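Glucose 1-dehydrogenase (Haloferax mediterranei, PDB 2VWH) catalyses the zinc-dependent oxidation of D-glucose to D-glucono-1,5-lactone with NADP(+), its preferred electron acceptor, or NAD(+). Local coordinates at residues A[147-152]-A[310-315]; A[82-87]-A[136-141]; A[155-160]-A[299-304]. All coordinates share one frame; numbering follows the deposited sequence.

Contact 1: A[147-152]-A[310-315]; sequences FLIEPI and EAATVT. With BGC (beta-D-glucopyranose), chain C.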
loop_
_atom_site.group_PDB
_atom_site.type_symbol
_atom_site.label_atom_id
_atom_site.label_comp_id
_atom_site.label_asym_id
_atom_site.label_seq_id
_atom_site.Cartn_x
_atom_site.Cartn_y
_atom_site.Cartn_z
ATOM N N PHE A 147 27.510 -9.608 10.159
ATOM C CA PHE A 147 26.758 -10.089 8.994
ATOM C C PHE A 147 25.245 -9.985 9.222
ATOM O O PHE A 147 24.477 -10.160 8.282
ATOM C CB PHE A 147 27.148 -11.539 8.610
ATOM C CG PHE A 147 26.966 -12.544 9.724
ATOM C CD1 PHE A 147 25.775 -13.205 9.891
ATOM C CD2 PHE A 147 28.006 -12.823 10.608
ATOM C CE1 PHE A 147 25.596 -14.110 10.932
ATOM C CE2 PHE A 147 27.839 -13.723 11.635
ATOM C CZ PHE A 147 26.634 -14.372 11.804
ATOM N N LEU A 148 24.815 -9.724 10.457
ATOM C CA LEU A 148 23.389 -9.525 10.732
ATOM C C LEU A 148 22.891 -8.126 10.390
ATOM O O LEU A 148 21.675 -7.899 10.316
ATOM C CB LEU A 148 23.051 -9.875 12.182
ATOM C CG LEU A 148 23.133 -11.354 12.565
ATOM C CD1 LEU A 148 22.766 -11.535 14.033
ATOM C CD2 LEU A 148 22.238 -12.226 11.682
ATOM N N ILE A 149 23.809 -7.183 10.179
ATOM C CA ILE A 149 23.411 -5.800 9.920
ATOM C C ILE A 149 22.623 -5.686 8.618
ATOM O O ILE A 149 21.625 -4.960 8.547
ATOM C CB ILE A 149 24.626 -4.839 9.927
ATOM C CG1 ILE A 149 25.267 -4.795 11.330
ATOM C CG2 ILE A 149 24.221 -3.427 9.466
ATOM C CD1 ILE A 149 24.337 -4.326 12.426
ATOM N N GLU A 150 23.036 -6.430 7.597
ATOM C CA GLU A 150 22.311 -6.403 6.330
ATOM C C GLU A 150 20.849 -6.855 6.450
ATOM O O GLU A 150 19.951 -6.117 6.031
ATOM C CB GLU A 150 23.074 -7.152 5.227
ATOM C CG GLU A 150 22.569 -6.876 3.802
ATOM C CD GLU A 150 21.449 -7.777 3.362
ATOM O OE1 GLU A 150 21.125 -8.734 4.092
ATOM O OE2 GLU A 150 20.886 -7.541 2.265
ATOM N N PRO A 151 20.589 -8.073 6.976
ATOM C CA PRO A 151 19.165 -8.461 7.096
ATOM C C PRO A 151 18.324 -7.579 8.032
ATOM O O PRO A 151 17.141 -7.350 7.758
ATOM C CB PRO A 151 19.222 -9.915 7.592
ATOM C CG PRO A 151 20.618 -10.122 8.090
ATOM C CD PRO A 151 21.499 -9.175 7.351
ATOM N N ILE A 152 18.926 -7.060 9.096
ATOM C CA ILE A 152 18.239 -6.080 9.943
ATOM C C ILE A 152 17.835 -4.852 9.106
ATOM O O ILE A 152 16.714 -4.350 9.230
ATOM C CB ILE A 152 19.090 -5.669 11.155
ATOM C CG1 ILE A 152 19.292 -6.873 12.088
ATOM C CG2 ILE A 152 18.406 -4.528 11.951
ATOM C CD1 ILE A 152 20.300 -6.631 13.195
ATOM N N GLU A 310 22.732 2.068 8.975
ATOM C CA GLU A 310 23.000 2.872 10.174
ATOM C C GLU A 310 21.980 2.620 11.277
ATOM O O GLU A 310 22.344 2.379 12.436
ATOM C CB GLU A 310 23.041 4.355 9.816
ATOM C CG GLU A 310 24.239 4.681 8.964
ATOM C CD GLU A 310 24.344 6.142 8.605
ATOM O OE1 GLU A 310 23.453 6.924 8.967
ATOM O OE2 GLU A 310 25.323 6.492 7.926
ATOM N N ALA A 311 20.710 2.621 10.898
ATOM C CA ALA A 311 19.630 2.373 11.838
ATOM C C ALA A 311 19.757 0.983 12.443
ATOM O O ALA A 311 19.519 0.791 13.642
ATOM C CB ALA A 311 18.278 2.521 11.127
ATOM N N ALA A 312 20.130 0.014 11.608
ATOM C CA ALA A 312 20.347 -1.357 12.065
ATOM C C ALA A 312 21.375 -1.476 13.205
ATOM O O ALA A 312 21.223 -2.341 14.067
ATOM C CB ALA A 312 20.744 -2.277 10.876
ATOM N N THR A 313 22.415 -0.633 13.220
ATOM C CA THR A 313 23.420 -0.730 14.279
ATOM C C THR A 313 22.803 -0.366 15.633
ATOM O O THR A 313 23.208 -0.897 16.649
ATOM C CB THR A 313 24.687 0.118 14.015
ATOM O OG1 THR A 313 24.374 1.513 14.093
ATOM C CG2 THR A 313 25.309 -0.239 12.636
ATOM N N VAL A 314 21.813 0.524 15.625
ATOM C CA VAL A 314 21.097 0.905 16.847
ATOM C C VAL A 314 20.156 -0.220 17.274
ATOM O O VAL A 314 20.128 -0.621 18.440
ATOM C CB VAL A 314 20.296 2.213 16.644
ATOM C CG1 VAL A 314 19.439 2.530 17.891
ATOM C CG2 VAL A 314 21.251 3.361 16.322
ATOM N N THR A 315 19.402 -0.752 16.319
ATOM C CA THR A 315 18.475 -1.833 16.614
ATOM C C THR A 315 19.225 -3.053 17.178
ATOM O O THR A 315 18.761 -3.678 18.132
ATOM C CB THR A 315 17.662 -2.215 15.364
ATOM O OG1 THR A 315 16.823 -1.114 15.010
ATOM C CG2 THR A 315 16.794 -3.452 15.615
HETATM C C2 BGC C . 19.225 -9.358 -0.119
HETATM C C3 BGC C . 18.762 -8.008 -0.648
HETATM C C4 BGC C . 18.243 -8.218 -2.061
HETATM C C5 BGC C . 17.141 -9.308 -2.080
HETATM C C6 BGC C . 16.625 -9.516 -3.507
HETATM C C1 BGC C . 18.106 -10.377 -0.212
HETATM O O1 BGC C . 18.545 -11.530 0.453
HETATM O O2 BGC C . 19.403 -9.217 1.261
HETATM O O3 BGC C . 19.838 -7.090 -0.632
HETATM O O4 BGC C . 17.829 -6.986 -2.598
HETATM O O5 BGC C . 17.643 -10.544 -1.529
HETATM O O6 BGC C . 17.660 -10.097 -4.257
#
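I152 and A312 bring helix 149-165, near its beginning, against helix 306-318, their CA atoms 5.6 Å apart, in the alcohol dehydrogenase fold, where these helices lie beside the zinc site at the junction of the catalytic and coenzyme-binding domains. The methyl CB of A312 fits between two isoleucines: CG2 of I152 presses on it at 3.4 Å, closer than ordinary van der Waals contact, while CG2 of I149 lies 3.9 Å from the same CB. Both isoleucines turn CG2 anti to the backbone N (chi1 near -65°), which sets this branch against the alanine. CD1 of I149 reaches further, over the backbone of T313. M191 and L187 of helix 183-193 also touch I152.

E150 points away from helix 306-318, into the active site, where it binds both the catalytic zinc and the substrate. Its chain bends at chi2 (-87°), and OE2 accepts a hydrogen bond from glucose O3 at 3.1 Å. An alanine here would remove the carboxylate and would probably leave the zinc short of a ligand and glucose O3 without this acceptor. Beyond A312, the hydroxyl of T315 is probably hydrogen-bonded to E156, though the atoms lie unusually close, while its methyl CG2 meets CG2 of I152 at 4.1 Å.

Contact 2: A[82-87]-A[136-141]; sequences IVVPTV and VRIPRS. With BGC (beta-D-glucopyranose), chain C.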
loop_
_atom_site.group_PDB
_atom_site.type_symbol
_atom_site.label_atom_id
_atom_site.label_comp_id
_atom_site.label_asym_id
_atom_site.label_seq_id
_atom_site.Cartn_x
_atom_site.Cartn_y
_atom_site.Cartn_z
ATOM N N ILE A 82 35.844 -1.365 10.991
ATOM C CA ILE A 82 34.960 -2.499 10.743
ATOM C C ILE A 82 33.852 -1.956 9.871
ATOM O O ILE A 82 33.217 -0.969 10.222
ATOM C CB ILE A 82 34.400 -3.118 12.048
ATOM C CG1 ILE A 82 35.539 -3.520 12.997
ATOM C CG2 ILE A 82 33.513 -4.342 11.743
ATOM C CD1 ILE A 82 36.582 -4.435 12.380
ATOM N N VAL A 83 33.634 -2.597 8.725
ATOM C CA VAL A 83 32.681 -2.120 7.734
ATOM C C VAL A 83 31.771 -3.251 7.255
ATOM O O VAL A 83 32.160 -4.410 7.231
ATOM C CB VAL A 83 33.382 -1.487 6.500
ATOM C CG1 VAL A 83 34.093 -0.171 6.881
ATOM C CG2 VAL A 83 34.362 -2.484 5.833
ATOM N N VAL A 84 30.547 -2.877 6.902
ATOM C CA VAL A 84 29.593 -3.750 6.234
ATOM C C VAL A 84 29.278 -3.128 4.875
ATOM O O VAL A 84 28.916 -1.955 4.798
ATOM C CB VAL A 84 28.316 -3.887 7.079
ATOM C CG1 VAL A 84 27.169 -4.544 6.277
ATOM C CG2 VAL A 84 28.638 -4.670 8.371
ATOM N N PRO A 85 29.446 -3.897 3.791
ATOM C CA PRO A 85 29.117 -3.367 2.475
ATOM C C PRO A 85 27.615 -3.406 2.165
ATOM O O PRO A 85 26.924 -4.353 2.546
ATOM C CB PRO A 85 29.871 -4.310 1.536
ATOM C CG PRO A 85 29.824 -5.629 2.256
ATOM C CD PRO A 85 29.944 -5.283 3.717
ATOM N N THR A 86 27.125 -2.399 1.435
ATOM C CA THR A 86 25.804 -2.491 0.816
ATOM C C THR A 86 25.876 -3.485 -0.353
ATOM O O THR A 86 26.956 -3.918 -0.769
ATOM C CB THR A 86 25.249 -1.109 0.341
ATOM O OG1 THR A 86 26.035 -0.604 -0.757
ATOM C CG2 THR A 86 25.241 -0.079 1.511
ATOM N N VAL A 87 24.726 -3.836 -0.895
ATOM C CA VAL A 87 24.654 -4.929 -1.857
ATOM C C VAL A 87 24.580 -4.469 -3.328
ATOM O O VAL A 87 25.187 -5.102 -4.215
ATOM C CB VAL A 87 23.488 -5.857 -1.488
ATOM C CG1 VAL A 87 23.317 -6.971 -2.527
ATOM C CG2 VAL A 87 23.732 -6.428 -0.070
ATOM N N VAL A 136 29.650 0.814 5.100
ATOM C CA VAL A 136 29.087 1.429 6.312
ATOM C C VAL A 136 29.917 1.019 7.522
ATOM O O VAL A 136 30.033 -0.160 7.821
ATOM C CB VAL A 136 27.619 1.024 6.502
ATOM C CG1 VAL A 136 27.037 1.679 7.755
ATOM C CG2 VAL A 136 26.807 1.395 5.249
ATOM N N ARG A 137 30.521 1.995 8.195
ATOM C CA ARG A 137 31.246 1.735 9.449
ATOM C C ARG A 137 30.295 1.322 10.538
ATOM O O ARG A 137 29.274 1.969 10.725
ATOM C CB ARG A 137 31.965 2.994 9.933
ATOM C CG ARG A 137 33.212 3.318 9.183
ATOM C CD ARG A 137 33.698 4.736 9.481
ATOM N NE ARG A 137 32.871 5.736 8.799
ATOM C CZ ARG A 137 33.238 6.992 8.546
ATOM N NH1 ARG A 137 34.433 7.443 8.906
ATOM N NH2 ARG A 137 32.395 7.809 7.925
ATOM N N ILE A 138 30.630 0.264 11.271
ATOM C CA ILE A 138 29.824 -0.167 12.408
ATOM C C ILE A 138 30.697 -0.218 13.674
ATOM O O ILE A 138 31.919 -0.284 13.579
ATOM C CB ILE A 138 29.141 -1.547 12.148
ATOM C CG1 ILE A 138 30.176 -2.685 12.144
ATOM C CG2 ILE A 138 28.314 -1.518 10.832
ATOM C CD1 ILE A 138 29.550 -4.076 12.093
ATOM N N PRO A 139 30.076 -0.188 14.862
ATOM C CA PRO A 139 30.875 -0.311 16.087
ATOM C C PRO A 139 31.714 -1.576 16.102
ATOM O O PRO A 139 31.240 -2.638 15.692
ATOM C CB PRO A 139 29.820 -0.355 17.191
ATOM C CG PRO A 139 28.648 0.353 16.613
ATOM C CD PRO A 139 28.648 0.007 15.155
ATOM N N ARG A 140 32.951 -1.466 16.567
ATOM C CA ARG A 140 33.877 -2.596 16.550
ATOM C C ARG A 140 33.348 -3.839 17.273
ATOM O O ARG A 140 33.614 -4.966 16.852
ATOM C CB ARG A 140 35.253 -2.198 17.119
ATOM C CG ARG A 140 36.214 -3.395 17.222
ATOM C CD ARG A 140 37.656 -3.023 17.544
ATOM N NE ARG A 140 38.544 -4.173 17.326
ATOM C CZ ARG A 140 39.729 -4.360 17.913
ATOM N NH1 ARG A 140 40.216 -3.479 18.786
ATOM N NH2 ARG A 140 40.436 -5.450 17.629
ATOM N N SER A 141 32.608 -3.641 18.356
ATOM C CA SER A 141 32.073 -4.756 19.124
ATOM C C SER A 141 30.950 -5.533 18.393
ATOM O O SER A 141 30.539 -6.601 18.839
ATOM C CB SER A 141 31.573 -4.259 20.479
ATOM O OG SER A 141 30.625 -3.219 20.316
HETATM C C2 BGC C . 19.225 -9.358 -0.119
HETATM C C3 BGC C . 18.762 -8.008 -0.648
HETATM C C4 BGC C . 18.243 -8.218 -2.061
HETATM C C5 BGC C . 17.141 -9.308 -2.080
HETATM C C6 BGC C . 16.625 -9.516 -3.507
HETATM C C1 BGC C . 18.106 -10.377 -0.212
HETATM O O1 BGC C . 18.545 -11.530 0.453
HETATM O O2 BGC C . 19.403 -9.217 1.261
HETATM O O3 BGC C . 19.838 -7.090 -0.632
HETATM O O4 BGC C . 17.829 -6.986 -2.598
HETATM O O5 BGC C . 17.643 -10.544 -1.529
HETATM O O6 BGC C . 17.660 -10.097 -4.257
HETATM O O HOH W 1 34.569 0.332 12.924
#
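I82 and I138 lay their side chains obliquely across one another, with CG2 of I82 3.7 Å from CG1 of I138. The CD1 end of I138 continues past this methyl to V84, whose CG2 it meets at 3.9 Å, so one isoleucine spans two residues of the neighbouring strand. What directs it there is its first torsion: at chi1 70°, CG1 stands between the backbone N and the carbonyl carbon, and the chain then extends to CD1. CG2 of I138 also touches V84 CG2, giving that valine methyl two branches of the same isoleucine to rest on. CG1 of I82 lies 4.0 Å from the backbone CA of R140.

The strands are the antiparallel pair 82-85 and 135-137 in the mixed sheet of the GroES-like catalytic domain. V84 and V136 form a hydrogen-bonded pair, linked by V84 N to V136 O and V136 N to V84 O, each 2.9 Å long and nearly straight. V83 and R137 make the adjoining non-hydrogen-bonded pair, and their side chains emerge on the face opposite to those of V84 and V136. The arginine is exposed, whereas the V84 and V136 face is covered by F309 of helix 306-318. A third backbone bond, I138 N to I82 O, is 3.1 Å long. Beyond it the chains are joined by a water that accepts from I82 N and donates to I138 O. At the other end T86 sets its methyl CG2 4.3 Å from V136 CG2, and the chain goes on to V87, whose CB approaches glucose O3 at 3.9 Å.

Contact 3: A[155-160]-A[299-304]; sequences TEKALE and VGSVNS. With NAP (NADP nicotinamide-adenine-dinucleotide phosphate), chain B; BGC (beta-D-glucopyranose), chain C.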
loop_
_atom_site.group_PDB
_atom_site.type_symbol
_atom_site.label_atom_id
_atom_site.label_comp_id
_atom_site.label_asym_id
_atom_site.label_seq_id
_atom_site.Cartn_x
_atom_site.Cartn_y
_atom_site.Cartn_z
ATOM N N THR A 155 14.587 -5.049 7.052
ATOM C CA THR A 155 13.410 -4.766 7.856
ATOM C C THR A 155 13.307 -3.287 8.218
ATOM O O THR A 155 12.207 -2.728 8.234
ATOM C CB THR A 155 13.376 -5.675 9.102
ATOM O OG1 THR A 155 13.293 -7.036 8.659
ATOM C CG2 THR A 155 12.181 -5.337 10.039
ATOM N N GLU A 156 14.438 -2.623 8.438
ATOM C CA GLU A 156 14.389 -1.184 8.699
ATOM C C GLU A 156 13.736 -0.471 7.511
ATOM O O GLU A 156 12.906 0.399 7.716
ATOM C CB GLU A 156 15.774 -0.594 8.985
ATOM C CG GLU A 156 16.417 -1.129 10.259
ATOM C CD GLU A 156 15.838 -0.562 11.567
ATOM O OE1 GLU A 156 14.967 0.324 11.552
ATOM O OE2 GLU A 156 16.276 -1.029 12.630
ATOM N N LYS A 157 14.094 -0.852 6.279
ATOM C CA LYS A 157 13.479 -0.229 5.100
ATOM C C LYS A 157 11.995 -0.561 5.000
ATOM O O LYS A 157 11.174 0.337 4.817
ATOM C CB LYS A 157 14.183 -0.607 3.785
ATOM C CG LYS A 157 13.402 -0.092 2.540
ATOM C CD LYS A 157 14.035 -0.418 1.203
ATOM C CE LYS A 157 13.089 -0.049 0.039
ATOM N NZ LYS A 157 13.696 -0.311 -1.306
ATOM N N ALA A 158 11.652 -1.846 5.108
ATOM C CA ALA A 158 10.254 -2.277 4.995
ATOM C C ALA A 158 9.349 -1.543 5.985
ATOM O O ALA A 158 8.254 -1.087 5.616
ATOM C CB ALA A 158 10.125 -3.800 5.163
ATOM N N LEU A 159 9.804 -1.401 7.230
ATOM C CA LEU A 159 9.040 -0.663 8.240
ATOM C C LEU A 159 8.907 0.824 7.898
ATOM O O LEU A 159 7.850 1.427 8.106
ATOM C CB LEU A 159 9.665 -0.820 9.630
ATOM C CG LEU A 159 9.700 -2.247 10.211
ATOM C CD1 LEU A 159 10.274 -2.242 11.638
ATOM C CD2 LEU A 159 8.347 -2.883 10.202
ATOM N N GLU A 160 9.974 1.430 7.392
ATOM C CA GLU A 160 9.895 2.822 6.978
ATOM C C GLU A 160 8.777 3.028 5.937
ATOM O O GLU A 160 7.981 3.949 6.064
ATOM C CB GLU A 160 11.249 3.286 6.445
ATOM C CG GLU A 160 11.317 4.748 6.130
ATOM C CD GLU A 160 12.646 5.176 5.530
ATOM O OE1 GLU A 160 13.222 4.439 4.678
ATOM O OE2 GLU A 160 13.090 6.281 5.893
ATOM N N VAL A 299 2.245 -3.054 0.909
ATOM C CA VAL A 299 3.471 -2.425 0.459
ATOM C C VAL A 299 4.526 -3.497 0.284
ATOM O O VAL A 299 4.785 -4.265 1.210
ATOM C CB VAL A 299 3.964 -1.345 1.485
ATOM C CG1 VAL A 299 5.263 -0.759 1.063
ATOM C CG2 VAL A 299 2.921 -0.227 1.633
ATOM N N GLY A 300 5.128 -3.551 -0.901
ATOM C CA GLY A 300 6.282 -4.408 -1.145
ATOM C C GLY A 300 7.580 -3.654 -0.948
ATOM O O GLY A 300 7.636 -2.459 -1.183
ATOM N N SER A 301 8.627 -4.365 -0.524
ATOM C CA SER A 301 9.925 -3.770 -0.263
ATOM C C SER A 301 11.065 -4.721 -0.641
ATOM O O SER A 301 10.980 -5.937 -0.429
ATOM C CB SER A 301 10.024 -3.389 1.214
ATOM O OG SER A 301 11.193 -2.636 1.488
ATOM N N VAL A 302 12.128 -4.170 -1.211
ATOM C CA VAL A 302 13.313 -4.969 -1.526
ATOM C C VAL A 302 14.574 -4.170 -1.267
ATOM O O VAL A 302 14.597 -2.947 -1.447
ATOM C CB VAL A 302 13.284 -5.525 -2.985
ATOM C CG1 VAL A 302 13.430 -4.380 -4.039
ATOM C CG2 VAL A 302 14.361 -6.592 -3.165
ATOM N N ASN A 303 15.621 -4.862 -0.802
ATOM C CA ASN A 303 16.934 -4.263 -0.644
ATOM C C ASN A 303 16.889 -3.207 0.463
ATOM O O ASN A 303 15.959 -3.194 1.283
ATOM C CB ASN A 303 17.429 -3.704 -1.996
ATOM C CG ASN A 303 18.932 -3.426 -2.026
ATOM O OD1 ASN A 303 19.341 -2.283 -2.191
ATOM N ND2 ASN A 303 19.744 -4.453 -1.857
ATOM N N SER A 304 17.899 -2.347 0.516
ATOM C CA SER A 304 18.019 -1.331 1.561
ATOM C C SER A 304 19.255 -0.518 1.230
ATOM O O SER A 304 20.056 -0.919 0.385
ATOM C CB SER A 304 18.169 -1.958 2.953
ATOM O OG SER A 304 19.285 -2.832 3.012
HETATM P PA NAP B . 13.962 -18.942 4.557
HETATM O O1A NAP B . 15.074 -19.351 5.434
HETATM O O2A NAP B . 13.711 -19.781 3.396
HETATM O O5B NAP B . 12.649 -18.812 5.457
HETATM C C5B NAP B . 11.372 -18.973 4.890
HETATM C C4B NAP B . 10.528 -19.690 5.924
HETATM O O4B NAP B . 9.178 -19.643 5.541
HETATM C C3B NAP B . 10.933 -21.163 6.055
HETATM O O3B NAP B . 11.415 -21.407 7.356
HETATM C C2B NAP B . 9.653 -21.912 5.754
HETATM O O2B NAP B . 9.435 -22.973 6.640
HETATM C C1B NAP B . 8.576 -20.848 5.930
HETATM N N9A NAP B . 7.392 -21.187 5.132
HETATM C C8A NAP B . 7.330 -21.391 3.769
HETATM N N7A NAP B . 6.057 -21.695 3.445
HETATM C C5A NAP B . 5.316 -21.709 4.582
HETATM C C6A NAP B . 3.972 -21.964 4.814
HETATM N N6A NAP B . 3.164 -22.271 3.799
HETATM N N1A NAP B . 3.487 -21.897 6.103
HETATM C C2A NAP B . 4.327 -21.559 7.146
HETATM N N3A NAP B . 5.661 -21.307 6.914
HETATM C C4A NAP B . 6.142 -21.382 5.647
HETATM O O3 NAP B . 14.250 -17.446 4.042
HETATM P PN NAP B . 14.736 -16.124 4.827
HETATM O O1N NAP B . 14.129 -16.059 6.178
HETATM O O2N NAP B . 16.201 -15.950 4.666
HETATM O O5D NAP B . 13.984 -15.045 3.892
HETATM C C5D NAP B . 12.581 -15.006 3.797
HETATM C C4D NAP B . 12.113 -14.655 2.383
HETATM O O4D NAP B . 12.465 -13.319 2.105
HETATM C C3D NAP B . 12.721 -15.471 1.242
HETATM O O3D NAP B . 11.770 -15.554 0.196
HETATM C C2D NAP B . 13.909 -14.636 0.827
HETATM O O2D NAP B . 14.363 -14.880 -0.468
HETATM C C1D NAP B . 13.316 -13.247 0.960
HETATM N N1N NAP B . 14.244 -12.122 1.212
HETATM C C2N NAP B . 13.925 -10.942 0.582
HETATM C C3N NAP B . 14.667 -9.797 0.788
HETATM C C7N NAP B . 14.130 -8.500 0.255
HETATM O O7N NAP B . 15.027 -7.437 0.133
HETATM N N7N NAP B . 12.843 -8.362 -0.120
HETATM C C4N NAP B . 15.776 -9.845 1.647
HETATM C C5N NAP B . 16.065 -11.054 2.317
HETATM C C6N NAP B . 15.289 -12.195 2.094
HETATM P P2B NAP B . 9.994 -24.464 6.338
HETATM O O1X NAP B . 11.454 -24.471 6.614
HETATM O O2X NAP B . 9.717 -24.851 4.930
HETATM O O3X NAP B . 9.263 -25.350 7.309
HETATM C C2 BGC C . 19.225 -9.358 -0.119
HETATM C C3 BGC C . 18.762 -8.008 -0.648
HETATM C C4 BGC C . 18.243 -8.218 -2.061
HETATM C C5 BGC C . 17.141 -9.308 -2.080
HETATM C C6 BGC C . 16.625 -9.516 -3.507
HETATM C C1 BGC C . 18.106 -10.377 -0.212
HETATM O O1 BGC C . 18.545 -11.530 0.453
HETATM O O2 BGC C . 19.403 -9.217 1.261
HETATM O O3 BGC C . 19.838 -7.090 -0.632
HETATM O O4 BGC C . 17.829 -6.986 -2.598
HETATM O O5 BGC C . 17.643 -10.544 -1.529
HETATM O O6 BGC C . 17.660 -10.097 -4.257
#
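K157 and A158 of helix 149-165 pack on the chain leaving strand 297-300, the outermost strand, within this chain, of the Rossmann-fold parallel sheet, just where it turns to hold the nicotinamide and the sugar. The dense part is around S301. Its CB sits 4.0 Å from the methyl of A158, and its OG lies along the aliphatic chain of K157, 3.5 Å from both CG and CE. The hydroxyl is placed there by chi1 of -172°, which sets OG anti to the backbone N. With every torsion near 180°, K157 reaches along the loop: CD passes N303 O, and NZ ends at V302 O with a hydrogen bond of 2.8 Å. D105 forms a salt bridge to the same ammonium, which probably balances this buried charge.

Toward the ligands the packing across the two segments thins out. V302 and N303 point away from the helix; CG2 of V302 instead meets the carboxamide oxygen O7N of NADP and glucose O4. Looser still are E156 and E160, partly exposed and not in contact with 299-304; the carboxylate of E160 bonds to H308 instead. V299, on that outermost strand, pairs antiparallel with a strand of the second subunit, so the sheet runs on through the dimer.

The loop backbone holds both polar ends of the carboxamide: S301 O accepts from N7N, and N303 N donates to O7N. The N303 side chain takes the sugar, ND2 giving hydrogen bonds to glucose O3 at 2.9 Å and to O4 at 3.3 Å.

All three contacts are largely buried, though contact 2 lies further from the chain centre and carries two exposed arginines. Contacts 1 and 3 share helix 149-165, whereas contact 2 lies in the sheet of the GroES-like catalytic domain. Their chemistry differs accordingly: contact 1 is apolar helix packing with no hydrogen bond across it, contact 2 is strand pairing through backbone bonds, and contact 3 is tied by a lysine to a loop carbonyl. T313 CG2 of contact 1 packs on I138 CG2 of contact 2 at 3.7 Å, linking helix 306-318 to that sheet. The three meet again at glucose, approached by E150, V87 and N303 respectively.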